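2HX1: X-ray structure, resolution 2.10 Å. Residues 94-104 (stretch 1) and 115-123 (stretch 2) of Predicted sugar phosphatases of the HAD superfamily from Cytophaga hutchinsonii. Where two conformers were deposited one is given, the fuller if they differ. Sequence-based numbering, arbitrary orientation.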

# COMPACT_ATOMS: atom_id res chain seq x y z
N LYS A 94 20.78 18.12 -13.21
CA LYS A 94 21.21 16.90 -12.54
C LYS A 94 21.64 15.77 -13.45
O LYS A 94 22.20 14.81 -12.97
CB LYS A 94 20.10 16.38 -11.63
CG LYS A 94 19.76 17.24 -10.45
CD LYS A 94 20.72 17.05 -9.32
CE LYS A 94 20.28 17.82 -8.06
NZ LYS A 94 21.35 17.68 -6.96
N VAL A 95 21.38 15.86 -14.75
CA VAL A 95 21.77 14.80 -15.67
C VAL A 95 22.99 15.27 -16.46
O VAL A 95 22.94 16.36 -17.03
CB VAL A 95 20.61 14.41 -16.61
CG1 VAL A 95 21.08 13.37 -17.66
CG2 VAL A 95 19.48 13.89 -15.82
N ASP A 96 24.05 14.47 -16.47
CA ASP A 96 25.32 14.83 -17.08
C ASP A 96 25.47 14.16 -18.44
O ASP A 96 26.01 13.06 -18.55
CB ASP A 96 26.49 14.44 -16.16
CG ASP A 96 27.82 15.12 -16.58
OD1 ASP A 96 27.81 15.89 -17.57
OD2 ASP A 96 28.86 14.89 -15.91
N GLY A 97 24.98 14.82 -19.47
CA GLY A 97 25.11 14.28 -20.81
C GLY A 97 24.45 12.91 -20.95
O GLY A 97 23.58 12.55 -20.14
N GLY A 98 24.86 12.18 -21.97
CA GLY A 98 24.32 10.86 -22.30
C GLY A 98 22.92 10.94 -22.86
O GLY A 98 22.56 11.94 -23.48
N ILE A 99 22.14 9.89 -22.64
CA ILE A 99 20.78 9.78 -23.19
C ILE A 99 19.71 9.92 -22.06
O ILE A 99 19.89 9.41 -20.96
CB ILE A 99 20.60 8.41 -23.85
CG1 ILE A 99 21.69 8.14 -24.89
CG2 ILE A 99 19.20 8.27 -24.49
CD1 ILE A 99 21.80 6.64 -25.24
N VAL A 100 18.64 10.66 -22.32
CA VAL A 100 17.43 10.64 -21.46
C VAL A 100 16.40 9.79 -22.19
O VAL A 100 16.04 10.10 -23.33
CB VAL A 100 16.92 12.09 -21.15
CG1 VAL A 100 15.56 12.09 -20.47
CG2 VAL A 100 17.94 12.82 -20.26
N ALA A 101 16.01 8.66 -21.60
CA ALA A 101 15.01 7.77 -22.19
C ALA A 101 13.60 8.29 -21.84
O ALA A 101 13.39 8.88 -20.78
CB ALA A 101 15.23 6.33 -21.70
N TYR A 102 12.66 8.14 -22.75
CA TYR A 102 11.32 8.61 -22.46
C TYR A 102 10.24 7.65 -22.90
O TYR A 102 10.40 6.90 -23.85
CB TYR A 102 11.07 9.99 -23.06
CG TYR A 102 10.97 10.06 -24.59
CD1 TYR A 102 9.76 9.86 -25.23
CD2 TYR A 102 12.10 10.35 -25.37
CE1 TYR A 102 9.66 9.94 -26.62
CE2 TYR A 102 12.02 10.44 -26.73
CZ TYR A 102 10.80 10.23 -27.36
OH TYR A 102 10.72 10.31 -28.71
N LEU A 103 9.12 7.73 -22.19
CA LEU A 103 7.89 7.09 -22.56
C LEU A 103 6.91 8.19 -22.96
O LEU A 103 6.51 9.02 -22.14
CB LEU A 103 7.35 6.22 -21.41
CG LEU A 103 8.04 4.90 -21.12
CD1 LEU A 103 7.27 4.12 -20.06
CD2 LEU A 103 8.25 4.03 -22.39
N GLY A 104 6.54 8.21 -24.24
CA GLY A 104 5.67 9.27 -24.77
C GLY A 104 5.79 9.36 -26.28
O GLY A 104 6.22 8.41 -26.93
N ASP A 115 21.32 20.88 -25.18
CA ASP A 115 22.73 20.62 -25.48
C ASP A 115 23.34 19.60 -24.50
O ASP A 115 23.13 19.69 -23.28
CB ASP A 115 23.54 21.92 -25.47
CG ASP A 115 23.36 22.73 -26.75
OD1 ASP A 115 23.62 22.18 -27.85
OD2 ASP A 115 22.97 23.91 -26.66
N GLY A 116 24.08 18.64 -25.05
CA GLY A 116 24.74 17.63 -24.23
C GLY A 116 23.94 16.34 -24.09
O GLY A 116 24.53 15.27 -23.87
N ILE A 117 22.62 16.42 -24.23
CA ILE A 117 21.78 15.24 -24.05
C ILE A 117 20.99 14.87 -25.30
O ILE A 117 20.52 15.74 -26.02
CB ILE A 117 20.83 15.41 -22.87
CG1 ILE A 117 21.63 15.76 -21.61
CG2 ILE A 117 20.01 14.13 -22.69
CD1 ILE A 117 20.82 15.77 -20.33
N LYS A 118 20.85 13.56 -25.54
CA LYS A 118 19.98 13.07 -26.59
C LYS A 118 18.76 12.44 -25.93
O LYS A 118 18.89 11.64 -24.99
CB LYS A 118 20.70 12.07 -27.50
CG LYS A 118 22.01 11.53 -26.97
N MSE A 119 17.59 12.86 -26.41
CA MSE A 119 16.33 12.24 -26.06
C MSE A 119 16.16 11.03 -26.97
O MSE A 119 16.30 11.17 -28.19
CB MSE A 119 15.19 13.19 -26.36
CG MSE A 119 15.21 14.50 -25.61
SE MSE A 119 14.96 14.24 -23.75
CE MSE A 119 12.99 13.79 -23.73
N LEU A 120 15.86 9.86 -26.38
CA LEU A 120 15.43 8.65 -27.14
C LEU A 120 14.27 7.92 -26.44
O LEU A 120 14.24 7.81 -25.21
CB LEU A 120 16.58 7.65 -27.28
CG LEU A 120 17.72 7.91 -28.28
CD1 LEU A 120 18.86 6.96 -28.00
CD2 LEU A 120 17.25 7.72 -29.71
N PRO A 121 13.34 7.37 -27.23
CA PRO A 121 12.28 6.60 -26.61
C PRO A 121 12.86 5.34 -25.99
O PRO A 121 13.86 4.80 -26.49
CB PRO A 121 11.38 6.24 -27.78
CG PRO A 121 12.28 6.24 -28.95
CD PRO A 121 13.24 7.36 -28.70
N VAL A 122 12.24 4.86 -24.92
CA VAL A 122 12.66 3.57 -24.32
C VAL A 122 12.81 2.47 -25.38
O VAL A 122 13.72 1.65 -25.28
CB VAL A 122 11.73 3.12 -23.16
CG1 VAL A 122 11.99 1.66 -22.78
CG2 VAL A 122 11.93 4.02 -21.92
N SER A 123 11.98 2.49 -26.42
CA SER A 123 12.04 1.51 -27.50
C SER A 123 13.37 1.45 -28.25
O SER A 123 13.70 0.42 -28.83
CB SER A 123 10.99 1.84 -28.55
OG SER A 123 11.27 3.10 -29.10
O HOH W 1 24.56 12.96 -25.89

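How are the two backbones joined? They run side by side as parallel strands, their N-to-C directions 34° apart, and five hydrogen bonds pass between them in the alternating pattern of a parallel sheet. Lys118 N donates to Gly98 O (3.1 Å), and Val100 N returns a bond to Lys118 O (2.9 Å). Leu120 N then reaches Val100 O (3.1 Å), Tyr102 N reaches Leu120 O (2.9 Å), and Val122 N closes the ladder on Tyr102 O (2.9 Å). Every second residue thus carries both polar backbone atoms across: Val100 and Tyr102 from one strand, Lys118 and Leu120 from the other. The bond from Tyr102 N is the most bent, at 141°, whereas that from Leu120 N is nearly straight at 168°. The carbonyls also receive CA-H...O contacts, such as Ala101 CA to Leu120 O at 3.1 Å and Ile99 CA to Lys118 O at 3.2 Å. Since Pro121 has no amide hydrogen, it helps that its nitrogen falls between the bonding positions, occupied by Leu120 and Val122.

What happens where the pairing begins? Here the chains approach through glycines. Gly97 CA lies 3.3 Å from Gly116 O in a CA-H...O contact, and a water donates to both Gly98 O (3.3 Å) and Gly116 O (3.1 Å), tying the two carbonyls together. Gly97 and Gly98 both have positive phi, which favours glycine; at Gly116 a CB would be jammed against the carbonyl oxygen of the preceding residue.

How do the side chains pack on the two faces of the sheet? Val100, Ile117 and Met119, a selenomethionine, share one face. Val100 CG2 meets Ile117 CG2 at 3.5 Å, and Val100 CB lies 3.9 Å from Met119 SE, so the valine touches both neighbours on the opposing strand. Ile117 also extends toward the start of the first stretch, where its CD1 comes within 3.6 Å of Val95 CG1. The other face carries Ile99, Ala101, Lys118 and Leu120. Ile99 CG2 packs against Leu120 CD1 at 3.8 Å, while Ile99 CG1 lies 4.0 Å from Lys118 CG, the last side-chain atom modelled for that lysine.

Why does Tyr102 bury more surface here than any other residue? Its CA-to-CB bond points sideways, but the end of the side chain comes nearer to the second stretch. Pro121 CA sits over one face of the ring, 3.9 Å from the centroid of the Tyr102 ring and only 11° off its normal, a CH-pi contact. Tyr102 CE2 approaches Pro121 CD at 3.9 Å, and Tyr102 CD2 lies equally far from Met119 CE, so the aromatic ring has apolar contacts with both residues.

Which side chains complete the contact at its far end? Val122 packs against two residues of the first strand: its CG2 is 4.0 Å from Ala101 CB, and Val122 CB is 3.7 Å from Leu103 CD2. These apolar contacts accompany the last backbone hydrogen bond, where the second strand gives way to a 3-10 segment.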